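Local atomic coordinates of hypothetical methylmalonyl-CoA decarboxylase alpha subunit (Sulfolobus tokodaii, PDB entry 1X0U), a protein that is of uncertain function but belongs to the carboxyl transferase family of the ClpP/crotonase clan and assembles from six copies of its chain. Residues A[276-281]-A[293-297]; A[288-292]-A[331-335]; A[365-369]-A[416-420]; A[429-435]-A[470-476]. All coordinates share one frame; numbering follows the deposited sequence.

Contact 1 (A[276-281]-A[293-297]); sequences GVEQIV and EIIYK
I280, V277 and I294 meet through branched aliphatic groups, so no ring or amide of either segment offers a face or an edge across this contact. The flat group that bears on it from outside is the indole of W430, whose CH2 atom approaches the CG2 methyls of V277 and I294 and whose CZ3 approaches V281. The motif is a small helix-helix packing in the crotonase-like fold: the short, weakly bonded helix 277-280 lies against helix 291-298, next to V406 of strand 401-406.

I280 is the main wedge. Its CG1 stands anti to its own carbonyl carbon (chi1 -56°) and the chain runs on extended, which carries CD1 across to the neighbouring helix. There CD1 lies 3.5 Å from E293 CG, crossing that side chain at about a right angle, and 3.8 Å from I294 CG1. A methylene of K297 borders it too, K297 CE being 4.0 Å from I280 CD1. Charged residues thus lend their hydrocarbon parts to the packing and keep their polar ends at its margin, where K297 NZ and E293 OE1 form a long salt bridge of 3.9 Å, one helical turn apart.

K297, bent at chi2 and chi4, also folds over the start of the short helix, its CE 4.1 Å from V277 N. E278 and Q279, which do not touch 293-297, pack on V8 and E9 of the second subunit respectively. Toward the buried side the packing is lighter: V277 CG2 and I294 CG2 are 4.2 Å apart, and just past the short helix V281 CG2 lies 4.3 Å from I294 CD1.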
loop_
_atom_site.group_PDB
_atom_site.type_symbol
_atom_site.label_atom_id
_atom_site.label_comp_id
_atom_site.label_asym_id
_atom_site.label_seq_id
_atom_site.Cartn_x
_atom_site.Cartn_y
_atom_site.Cartn_z
ATOM N N GLY A 276 3.423 42.840 -29.462
ATOM C CA GLY A 276 4.367 43.107 -28.414
ATOM C C GLY A 276 5.369 41.991 -28.273
ATOM O O GLY A 276 6.479 42.087 -28.785
ATOM N N VAL A 277 4.961 40.921 -27.608
ATOM C CA VAL A 277 5.859 39.814 -27.343
ATOM C C VAL A 277 6.853 39.481 -28.446
ATOM O O VAL A 277 8.040 39.365 -28.166
ATOM C CB VAL A 277 5.086 38.534 -26.930
ATOM C CG1 VAL A 277 4.594 37.769 -28.152
ATOM C CG2 VAL A 277 5.976 37.671 -26.072
ATOM N N GLU A 278 6.399 39.358 -29.691
ATOM C CA GLU A 278 7.313 39.006 -30.777
ATOM C C GLU A 278 8.274 40.130 -31.152
ATOM O O GLU A 278 9.229 39.912 -31.898
ATOM C CB GLU A 278 6.540 38.573 -32.029
ATOM C CG GLU A 278 5.952 39.723 -32.837
ATOM C CD GLU A 278 4.817 40.404 -32.121
ATOM O OE1 GLU A 278 4.619 41.617 -32.340
ATOM O OE2 GLU A 278 4.113 39.723 -31.347
ATOM N N GLN A 279 8.023 41.329 -30.639
ATOM C CA GLN A 279 8.874 42.473 -30.935
ATOM C C GLN A 279 10.116 42.542 -30.056
ATOM O O GLN A 279 11.081 43.207 -30.400
ATOM C CB GLN A 279 8.073 43.773 -30.790
ATOM C CG GLN A 279 6.864 43.835 -31.700
ATOM C CD GLN A 279 7.230 43.575 -33.152
ATOM O OE1 GLN A 279 6.379 43.215 -33.964
ATOM N NE2 GLN A 279 8.502 43.765 -33.485
ATOM N N ILE A 280 10.087 41.848 -28.925
ATOM C CA ILE A 280 11.201 41.860 -27.982
ATOM C C ILE A 280 12.468 41.141 -28.442
ATOM O O ILE A 280 13.569 41.665 -28.300
ATOM C CB ILE A 280 10.768 41.242 -26.638
ATOM C CG1 ILE A 280 9.538 41.987 -26.108
ATOM C CG2 ILE A 280 11.910 41.319 -25.631
ATOM C CD1 ILE A 280 8.880 41.335 -24.903
ATOM N N VAL A 281 12.321 39.938 -28.983
ATOM C CA VAL A 281 13.483 39.169 -29.407
ATOM C C VAL A 281 14.224 39.776 -30.595
ATOM O O VAL A 281 13.681 39.894 -31.687
ATOM C CB VAL A 281 13.088 37.720 -29.738
ATOM C CG1 VAL A 281 14.326 36.912 -30.121
ATOM C CG2 VAL A 281 12.392 37.100 -28.539
ATOM N N GLU A 293 10.412 40.820 -19.527
ATOM C CA GLU A 293 9.307 41.468 -20.210
ATOM C C GLU A 293 8.425 40.424 -20.849
ATOM O O GLU A 293 7.211 40.594 -20.946
ATOM C CB GLU A 293 9.818 42.459 -21.263
ATOM C CG GLU A 293 8.698 43.199 -21.961
ATOM C CD GLU A 293 7.783 43.906 -20.983
ATOM O OE1 GLU A 293 6.565 43.972 -21.255
ATOM O OE2 GLU A 293 8.277 44.406 -19.945
ATOM N N ILE A 294 9.034 39.326 -21.274
ATOM C CA ILE A 294 8.276 38.247 -21.874
ATOM C C ILE A 294 7.435 37.564 -20.798
ATOM O O ILE A 294 6.272 37.229 -21.039
ATOM C CB ILE A 294 9.204 37.218 -22.552
ATOM C CG1 ILE A 294 9.978 37.896 -23.689
ATOM C CG2 ILE A 294 8.384 36.057 -23.079
ATOM C CD1 ILE A 294 10.917 36.965 -24.453
ATOM N N ILE A 295 8.001 37.370 -19.605
ATOM C CA ILE A 295 7.217 36.732 -18.555
ATOM C C ILE A 295 6.028 37.620 -18.168
ATOM O O ILE A 295 4.903 37.130 -18.103
ATOM C CB ILE A 295 8.053 36.390 -17.259
ATOM C CG1 ILE A 295 8.483 37.664 -16.549
ATOM C CG2 ILE A 295 9.295 35.570 -17.606
ATOM C CD1 ILE A 295 9.379 37.411 -15.334
ATOM N N TYR A 296 6.257 38.918 -17.934
ATOM C CA TYR A 296 5.146 39.797 -17.546
ATOM C C TYR A 296 4.031 39.735 -18.582
ATOM O O TYR A 296 2.849 39.778 -18.239
ATOM C CB TYR A 296 5.584 41.268 -17.392
ATOM C CG TYR A 296 6.774 41.503 -16.484
ATOM C CD1 TYR A 296 6.964 40.735 -15.334
ATOM C CD2 TYR A 296 7.711 42.494 -16.776
ATOM C CE1 TYR A 296 8.061 40.945 -14.499
ATOM C CE2 TYR A 296 8.813 42.714 -15.946
ATOM C CZ TYR A 296 8.979 41.934 -14.812
ATOM O OH TYR A 296 10.067 42.135 -13.990
ATOM N N LYS A 297 4.414 39.646 -19.851
ATOM C CA LYS A 297 3.441 39.581 -20.934
ATOM C C LYS A 297 2.647 38.284 -20.917
ATOM O O LYS A 297 1.501 38.257 -21.344
ATOM C CB LYS A 297 4.135 39.702 -22.298
ATOM C CG LYS A 297 3.950 41.038 -23.031
ATOM C CD LYS A 297 5.180 41.931 -22.907
ATOM C CE LYS A 297 5.276 42.935 -24.065
ATOM N NZ LYS A 297 4.033 43.749 -24.248
#

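Contact 2 (A[288-292]-A[331-335]); sequences PYNMR and ANNPE
Y289 and P334 make the aromatic part of this contact, in which the loop leading into helix 291-298 crosses the end of strand 325-332 of the crotonase-like sheet. P334 CG stands over one face of the Y289 ring, 3.8 Å from its centroid and 24° off the normal, a CH-pi contact displaced toward the rim on the CZ side. A chi1 of 55° tucks the ring between the backbone N and carbonyl carbon of Y289, turning it back over the proline. The phenol reaches beyond, and its OH is hydrogen-bonded to D368.

Apolar packing continues with M291. Its CG, anti to the backbone N, comes 3.8 Å from A331 CB and also lies against the carbonyl oxygen of N332, while M291 CB is 3.7 Å from P334 CD.

The polar part is linked by water and has no direct hydrogen bond between the segments. N290 occupies the N-cap position, and its OD1 accepts a weak capping bond from R292 N. Two waters lie between this OD1 and E335 OE2: one donates to OD1 and only weakly to OE2; the other accepts from R292 NH1 (2.7 Å) but has more acceptors than protons. A further water, in the guanidinium plane, accepts from R292 NH1 and probably donates to E335 OE2.

Charge plays a looser role. R292 NH1 and E335 OE2 stay 4.2 Å apart, beyond a salt bridge, and R292 NE instead makes one with E306. E335 OE1 faces Y289 O at 3.2 Å, acceptor against acceptor, and E335 CG lies 3.1 Å from that same Y289 O.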
loop_
_atom_site.group_PDB
_atom_site.type_symbol
_atom_site.label_atom_id
_atom_site.label_comp_id
_atom_site.label_asym_id
_atom_site.label_seq_id
_atom_site.Cartn_x
_atom_site.Cartn_y
_atom_site.Cartn_z
ATOM N N PRO A 288 21.317 40.833 -26.411
ATOM C CA PRO A 288 20.452 40.713 -25.233
ATOM C C PRO A 288 19.154 41.506 -25.307
ATOM O O PRO A 288 19.012 42.432 -26.099
ATOM C CB PRO A 288 21.356 41.200 -24.110
ATOM C CG PRO A 288 22.081 42.327 -24.778
ATOM C CD PRO A 288 22.470 41.703 -26.113
ATOM N N TYR A 289 18.200 41.118 -24.475
ATOM C CA TYR A 289 16.911 41.796 -24.406
ATOM C C TYR A 289 16.379 41.503 -23.023
ATOM O O TYR A 289 17.053 40.849 -22.237
ATOM C CB TYR A 289 15.934 41.261 -25.461
ATOM C CG TYR A 289 15.743 39.769 -25.387
ATOM C CD1 TYR A 289 16.597 38.906 -26.073
ATOM C CD2 TYR A 289 14.733 39.211 -24.596
ATOM C CE1 TYR A 289 16.456 37.524 -25.978
ATOM C CE2 TYR A 289 14.585 37.828 -24.492
ATOM C CZ TYR A 289 15.450 36.991 -25.182
ATOM O OH TYR A 289 15.330 35.618 -25.062
ATOM N N ASN A 290 15.166 41.959 -22.731
ATOM C CA ASN A 290 14.585 41.751 -21.414
ATOM C C ASN A 290 13.664 40.533 -21.331
ATOM O O ASN A 290 12.489 40.616 -21.697
ATOM C CB ASN A 290 13.815 43.007 -20.991
ATOM C CG ASN A 290 13.391 42.964 -19.545
ATOM O OD1 ASN A 290 13.848 42.116 -18.779
ATOM N ND2 ASN A 290 12.526 43.887 -19.156
ATOM N N MET A 291 14.197 39.412 -20.844
ATOM C CA MET A 291 13.412 38.180 -20.710
ATOM C C MET A 291 12.255 38.368 -19.729
ATOM O O MET A 291 11.194 37.745 -19.867
ATOM C CB MET A 291 14.309 37.020 -20.245
ATOM C CG MET A 291 13.576 35.691 -19.970
ATOM S SD MET A 291 12.762 34.923 -21.412
ATOM C CE MET A 291 11.068 35.024 -20.931
ATOM N N ARG A 292 12.452 39.240 -18.747
ATOM C CA ARG A 292 11.411 39.492 -17.760
ATOM C C ARG A 292 10.195 40.120 -18.420
ATOM O O ARG A 292 9.077 39.985 -17.936
ATOM C CB ARG A 292 11.910 40.431 -16.657
ATOM C CG ARG A 292 13.005 39.864 -15.786
ATOM C CD ARG A 292 13.167 40.695 -14.508
ATOM N NE ARG A 292 14.140 40.089 -13.605
ATOM C CZ ARG A 292 15.449 40.098 -13.815
ATOM N NH1 ARG A 292 15.942 40.695 -14.893
ATOM N NH2 ARG A 292 16.264 39.491 -12.961
ATOM N N ALA A 331 13.591 30.715 -16.529
ATOM C CA ALA A 331 13.876 31.357 -17.805
ATOM C C ALA A 331 15.273 31.949 -17.861
ATOM O O ALA A 331 15.665 32.690 -16.967
ATOM C CB ALA A 331 12.830 32.441 -18.061
ATOM N N ASN A 332 16.020 31.621 -18.910
ATOM C CA ASN A 332 17.376 32.130 -19.073
ATOM C C ASN A 332 17.346 33.640 -19.275
ATOM O O ASN A 332 16.450 34.172 -19.933
ATOM C CB ASN A 332 18.054 31.453 -20.255
ATOM C CG ASN A 332 18.019 29.942 -20.148
ATOM O OD1 ASN A 332 18.620 29.353 -19.241
ATOM N ND2 ASN A 332 17.300 29.305 -21.058
ATOM N N ASN A 333 18.317 34.328 -18.686
ATOM C CA ASN A 333 18.384 35.783 -18.776
ATOM C C ASN A 333 19.531 36.183 -19.684
ATOM O O ASN A 333 20.697 36.006 -19.337
ATOM C CB ASN A 333 18.584 36.385 -17.378
ATOM C CG ASN A 333 18.534 37.908 -17.377
ATOM O OD1 ASN A 333 18.740 38.549 -16.341
ATOM N ND2 ASN A 333 18.258 38.489 -18.530
ATOM N N PRO A 334 19.211 36.719 -20.870
ATOM C CA PRO A 334 20.199 37.156 -21.864
ATOM C C PRO A 334 21.086 38.290 -21.346
ATOM O O PRO A 334 22.253 38.405 -21.717
ATOM C CB PRO A 334 19.332 37.619 -23.039
ATOM C CG PRO A 334 18.044 36.873 -22.865
ATOM C CD PRO A 334 17.841 36.921 -21.369
ATOM N N GLU A 335 20.516 39.116 -20.482
ATOM C CA GLU A 335 21.214 40.262 -19.914
ATOM C C GLU A 335 22.377 39.950 -18.963
ATOM O O GLU A 335 23.151 40.840 -18.634
ATOM C CB GLU A 335 20.199 41.161 -19.222
ATOM C CG GLU A 335 19.213 41.779 -20.184
ATOM C CD GLU A 335 18.068 42.489 -19.489
ATOM O OE1 GLU A 335 17.375 43.269 -20.173
ATOM O OE2 GLU A 335 17.861 42.262 -18.271
HETATM O O HOH W 1 15.885 39.826 -18.671
HETATM O O HOH W 2 15.497 42.744 -16.645
HETATM O O HOH W 3 18.567 41.395 -15.853
#

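Contact 3 (A[365-369]-A[416-420]); sequences SLVDT and AMSIK
Strand 363-369, flanked in its sheet by strands 325-332 and 401-406, receives here the chain that leaves helix 411-416, and M417 fills the junction. The strand alternates as expected: S365, V367 and T369 point toward the loop, while L366 turns to the other side of the sheet.

One hydrogen bond fixes the start of the loop. S365 OG donates to M417 O at 2.9 Å, with a C=O...O angle of 158° and the hydroxyl tilted 20° from the carbonyl plane. M417 is the first residue past helix 411-416, and S418 after it departs from helical geometry with positive phi.

The M417 side chain reaches across to the strand, at about a right angle to it. V367 CG2 presses on M417 CB at 3.5 Å, tighter than usual van der Waals contact, and the two side chains run past each other in opposite directions. M417 CG is 4.0 Å from T369 CG2. Bends at chi2 and chi3 (-54° and -73°) fold the thioether back, bringing CE to 3.8 Å from L366 O. N332 and M390 pack on the same methionine, which is enclosed between the strand and helix 383-396, as in the repeated β-β-α units of the crotonase fold.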
loop_
_atom_site.group_PDB
_atom_site.type_symbol
_atom_site.label_atom_id
_atom_site.label_comp_id
_atom_site.label_asym_id
_atom_site.label_seq_id
_atom_site.Cartn_x
_atom_site.Cartn_y
_atom_site.Cartn_z
ATOM N N SER A 365 9.282 26.459 -18.648
ATOM C CA SER A 365 10.626 26.844 -19.061
ATOM C C SER A 365 10.543 27.761 -20.292
ATOM O O SER A 365 9.797 27.494 -21.235
ATOM C CB SER A 365 11.471 25.619 -19.423
ATOM O OG SER A 365 11.665 24.772 -18.310
ATOM N N LEU A 366 11.308 28.847 -20.257
ATOM C CA LEU A 366 11.385 29.799 -21.358
ATOM C C LEU A 366 12.870 29.761 -21.653
ATOM O O LEU A 366 13.688 30.160 -20.825
ATOM C CB LEU A 366 10.927 31.190 -20.900
ATOM C CG LEU A 366 9.477 31.182 -20.397
ATOM C CD1 LEU A 366 9.151 32.462 -19.650
ATOM C CD2 LEU A 366 8.549 30.985 -21.563
ATOM N N VAL A 367 13.218 29.276 -22.839
ATOM C CA VAL A 367 14.613 29.086 -23.196
ATOM C C VAL A 367 15.305 30.035 -24.158
ATOM O O VAL A 367 14.744 30.442 -25.178
ATOM C CB VAL A 367 14.814 27.648 -23.745
ATOM C CG1 VAL A 367 16.304 27.367 -23.974
ATOM C CG2 VAL A 367 14.201 26.638 -22.778
ATOM N N ASP A 368 16.556 30.342 -23.817
ATOM C CA ASP A 368 17.438 31.179 -24.622
ATOM C C ASP A 368 18.796 31.138 -23.953
ATOM O O ASP A 368 19.222 32.084 -23.308
ATOM C CB ASP A 368 16.935 32.626 -24.720
ATOM C CG ASP A 368 17.734 33.445 -25.723
ATOM O OD1 ASP A 368 18.537 32.844 -26.476
ATOM O OD2 ASP A 368 17.557 34.685 -25.762
ATOM N N THR A 369 19.467 30.008 -24.102
ATOM C CA THR A 369 20.771 29.810 -23.501
ATOM C C THR A 369 21.710 29.156 -24.509
ATOM O O THR A 369 21.349 28.175 -25.164
ATOM C CB THR A 369 20.651 28.938 -22.222
ATOM O OG1 THR A 369 21.956 28.660 -21.703
ATOM C CG2 THR A 369 19.920 27.626 -22.523
ATOM N N ALA A 416 19.304 20.775 -20.274
ATOM C CA ALA A 416 19.068 21.206 -18.899
ATOM C C ALA A 416 17.859 22.113 -18.717
ATOM O O ALA A 416 17.444 22.376 -17.588
ATOM C CB ALA A 416 20.327 21.890 -18.342
ATOM N N MET A 417 17.280 22.599 -19.807
ATOM C CA MET A 417 16.119 23.464 -19.653
ATOM C C MET A 417 14.825 22.667 -19.729
ATOM O O MET A 417 13.739 23.230 -19.603
ATOM C CB MET A 417 16.129 24.588 -20.699
ATOM C CG MET A 417 17.174 25.681 -20.433
ATOM S SD MET A 417 17.034 26.373 -18.768
ATOM C CE MET A 417 15.531 27.369 -18.926
ATOM N N SER A 418 14.968 21.352 -19.924
ATOM C CA SER A 418 13.869 20.377 -20.007
ATOM C C SER A 418 13.410 20.032 -21.420
ATOM O O SER A 418 12.713 20.813 -22.072
ATOM C CB SER A 418 12.646 20.821 -19.195
ATOM O OG SER A 418 11.592 19.865 -19.328
ATOM N N ILE A 419 13.798 18.846 -21.877
ATOM C CA ILE A 419 13.424 18.366 -23.200
ATOM C C ILE A 419 12.599 17.093 -23.035
ATOM O O ILE A 419 12.639 16.462 -21.980
ATOM C CB ILE A 419 14.660 18.062 -24.062
ATOM C CG1 ILE A 419 15.519 16.988 -23.399
ATOM C CG2 ILE A 419 15.450 19.337 -24.280
ATOM C CD1 ILE A 419 16.718 16.549 -24.247
ATOM N N LYS A 420 11.848 16.721 -24.064
ATOM C CA LYS A 420 11.007 15.532 -23.978
ATOM C C LYS A 420 11.684 14.303 -23.375
ATOM O O LYS A 420 11.139 13.682 -22.468
ATOM C CB LYS A 420 10.438 15.177 -25.351
ATOM C CG LYS A 420 9.292 16.074 -25.805
ATOM C CD LYS A 420 8.817 15.657 -27.196
ATOM C CE LYS A 420 7.468 16.259 -27.522
ATOM N NZ LYS A 420 6.986 15.790 -28.853
#

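Contact 4 (A[429-435]-A[470-476]); sequences AWPTAEI and RKLFANP
P476 and A433 form the tight part of this contact, where the chain just beyond helix 463-473 presses on the turn and strand of 429-435. The carbonyl A433 O lies 3.1 Å from P476 CD, and N475 CA makes a C-H...O contact to that same oxygen. Behind it the proline ring packs on two alanines, P476 CB being 3.7 Å from A429 CB and 4.1 Å from A433 CB. A429, just before the type I turn W430-A433, and A433, ending it, both reach the ring.

The backbones are held loosely, by one straight but weak hydrogen bond, I435 N to N475 O (3.5 Å). On the side where R470 is partly exposed, side chains take over. R470 grips E434 end-on, NH1 to OE1 and NH2 to OE2, both at 2.7 Å and both from the syn side. Carboxylate and guanidinium planes stand 41° apart. E434 reaches out on an extended chain from a nearly eclipsed first torsion (chi1 17°), and its OE1 is also bonded to Y410 OH.

This chemistry implies that proline packing probably sets how closely the loop approaches, while the two-pronged salt bridge would limit rotation of the carboxylate and tie the helix end to strand 434-436.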
loop_
_atom_site.group_PDB
_atom_site.type_symbol
_atom_site.label_atom_id
_atom_site.label_comp_id
_atom_site.label_asym_id
_atom_site.label_seq_id
_atom_site.Cartn_x
_atom_site.Cartn_y
_atom_site.Cartn_z
ATOM N N ALA A 429 8.016 26.049 -29.606
ATOM C CA ALA A 429 9.087 26.945 -30.016
ATOM C C ALA A 429 8.592 28.123 -30.858
ATOM O O ALA A 429 7.664 28.004 -31.664
ATOM C CB ALA A 429 10.163 26.164 -30.778
ATOM N N TRP A 430 9.214 29.272 -30.639
ATOM C CA TRP A 430 8.889 30.480 -31.373
ATOM C C TRP A 430 9.637 30.403 -32.700
ATOM O O TRP A 430 10.609 29.655 -32.828
ATOM C CB TRP A 430 9.365 31.712 -30.602
ATOM C CG TRP A 430 8.521 32.088 -29.431
ATOM C CD1 TRP A 430 7.509 31.355 -28.868
ATOM C CD2 TRP A 430 8.636 33.284 -28.648
ATOM N NE1 TRP A 430 6.991 32.021 -27.780
ATOM C CE2 TRP A 430 7.663 33.204 -27.621
ATOM C CE3 TRP A 430 9.471 34.412 -28.711
ATOM C CZ2 TRP A 430 7.499 34.216 -26.668
ATOM C CZ3 TRP A 430 9.307 35.421 -27.756
ATOM C CH2 TRP A 430 8.328 35.312 -26.747
ATOM N N PRO A 431 9.197 31.184 -33.703
ATOM C CA PRO A 431 9.870 31.162 -35.006
ATOM C C PRO A 431 11.343 31.553 -34.865
ATOM O O PRO A 431 12.171 31.202 -35.698
ATOM C CB PRO A 431 9.079 32.187 -35.823
ATOM C CG PRO A 431 7.710 32.171 -35.188
ATOM C CD PRO A 431 8.042 32.102 -33.718
ATOM N N THR A 432 11.660 32.274 -33.795
ATOM C CA THR A 432 13.020 32.747 -33.544
ATOM C C THR A 432 13.925 31.744 -32.823
ATOM O O THR A 432 15.116 32.000 -32.613
ATOM C CB THR A 432 12.995 34.043 -32.716
ATOM O OG1 THR A 432 12.146 33.863 -31.571
ATOM C CG2 THR A 432 12.467 35.205 -33.558
ATOM N N ALA A 433 13.370 30.601 -32.453
ATOM C CA ALA A 433 14.143 29.594 -31.741
ATOM C C ALA A 433 15.149 28.880 -32.630
ATOM O O ALA A 433 14.849 28.539 -33.772
ATOM C CB ALA A 433 13.204 28.580 -31.113
ATOM N N GLU A 434 16.355 28.683 -32.111
ATOM C CA GLU A 434 17.382 27.946 -32.832
ATOM C C GLU A 434 17.907 26.871 -31.896
ATOM O O GLU A 434 18.495 27.162 -30.850
ATOM C CB GLU A 434 18.533 28.842 -33.313
ATOM C CG GLU A 434 18.661 30.197 -32.674
ATOM C CD GLU A 434 19.682 31.065 -33.407
ATOM O OE1 GLU A 434 20.870 30.672 -33.478
ATOM O OE2 GLU A 434 19.291 32.138 -33.923
ATOM N N ILE A 435 17.664 25.624 -32.277
ATOM C CA ILE A 435 18.078 24.472 -31.489
ATOM C C ILE A 435 19.307 23.882 -32.172
ATOM O O ILE A 435 19.263 23.528 -33.346
ATOM C CB ILE A 435 16.928 23.444 -31.430
ATOM C CG1 ILE A 435 15.687 24.121 -30.848
ATOM C CG2 ILE A 435 17.327 22.236 -30.587
ATOM C CD1 ILE A 435 14.406 23.342 -31.020
ATOM N N ARG A 470 23.352 27.625 -40.284
ATOM C CA ARG A 470 22.247 28.318 -39.628
ATOM C C ARG A 470 20.884 28.258 -40.313
ATOM O O ARG A 470 19.872 28.060 -39.648
ATOM C CB ARG A 470 22.621 29.778 -39.358
ATOM C CG ARG A 470 23.685 29.947 -38.286
ATOM C CD ARG A 470 23.910 31.407 -37.947
ATOM N NE ARG A 470 22.688 32.050 -37.474
ATOM C CZ ARG A 470 22.175 31.911 -36.255
ATOM N NH1 ARG A 470 22.778 31.148 -35.355
ATOM N NH2 ARG A 470 21.047 32.534 -35.942
ATOM N N LYS A 471 20.825 28.434 -41.628
ATOM C CA LYS A 471 19.511 28.363 -42.263
ATOM C C LYS A 471 19.091 26.904 -42.337
ATOM O O LYS A 471 17.910 26.587 -42.446
ATOM C CB LYS A 471 19.515 28.978 -43.661
ATOM C CG LYS A 471 20.351 28.246 -44.686
ATOM C CD LYS A 471 21.797 28.717 -44.660
ATOM C CE LYS A 471 22.428 28.644 -46.058
ATOM N NZ LYS A 471 22.424 27.261 -46.616
ATOM N N LEU A 472 20.074 26.019 -42.252
ATOM C CA LEU A 472 19.836 24.581 -42.289
ATOM C C LEU A 472 19.288 24.076 -40.944
ATOM O O LEU A 472 18.313 23.322 -40.908
ATOM C CB LEU A 472 21.150 23.857 -42.618
ATOM C CG LEU A 472 21.117 22.666 -43.579
ATOM C CD1 LEU A 472 20.653 23.130 -44.955
ATOM C CD2 LEU A 472 22.506 22.051 -43.675
ATOM N N PHE A 473 19.902 24.509 -39.840
ATOM C CA PHE A 473 19.485 24.060 -38.508
ATOM C C PHE A 473 19.234 25.134 -37.437
ATOM O O PHE A 473 18.595 24.857 -36.424
ATOM C CB PHE A 473 20.520 23.070 -37.976
ATOM C CG PHE A 473 20.878 21.990 -38.951
ATOM C CD1 PHE A 473 19.955 21.012 -39.297
ATOM C CD2 PHE A 473 22.136 21.964 -39.542
ATOM C CE1 PHE A 473 20.282 20.022 -40.217
ATOM C CE2 PHE A 473 22.472 20.977 -40.463
ATOM C CZ PHE A 473 21.545 20.006 -40.803
ATOM N N ALA A 474 19.749 26.344 -37.628
ATOM C CA ALA A 474 19.528 27.396 -36.639
ATOM C C ALA A 474 18.079 27.847 -36.751
ATOM O O ALA A 474 17.796 29.001 -37.065
ATOM C CB ALA A 474 20.468 28.574 -36.879
ATOM N N ASN A 475 17.172 26.910 -36.493
ATOM C CA ASN A 475 15.740 27.148 -36.569
ATOM C C ASN A 475 15.044 26.102 -35.700
ATOM O O ASN A 475 15.700 25.251 -35.100
ATOM C CB ASN A 475 15.280 27.013 -38.017
ATOM C CG ASN A 475 15.719 25.705 -38.638
ATOM O OD1 ASN A 475 15.270 24.629 -38.237
ATOM N ND2 ASN A 475 16.614 25.787 -39.613
ATOM N N PRO A 476 13.708 26.150 -35.619
ATOM C CA PRO A 476 13.018 25.160 -34.791
ATOM C C PRO A 476 12.305 24.095 -35.608
ATOM O O PRO A 476 11.753 23.152 -35.052
ATOM C CB PRO A 476 12.030 26.012 -34.025
ATOM C CG PRO A 476 11.547 26.932 -35.128
ATOM C CD PRO A 476 12.838 27.319 -35.855
#

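How the contacts relate
All four contacts belong to the half of the chain built around the sheet of strands 305-307 to 487-488. Contacts 1 and 2 share helix 291-298 and touch where I280 and I294 pack on the Y289 ring. Contacts 2 and 3 use neighbouring strands, 325-332 and 363-369. W430 connects contact 4 to contact 1, whereas contact 4 stays about 6 Å, nearest atoms, from contacts 2 and 3. Chemistry follows depth: contact 3, wholly buried, relies on methionine packing and one hydroxyl bond; contact 1 is aliphatic with charges at its margin; contacts 2 and 4 set a buried proline (P334, P476) beside water-mediated or ionic links that reach more exposed residues.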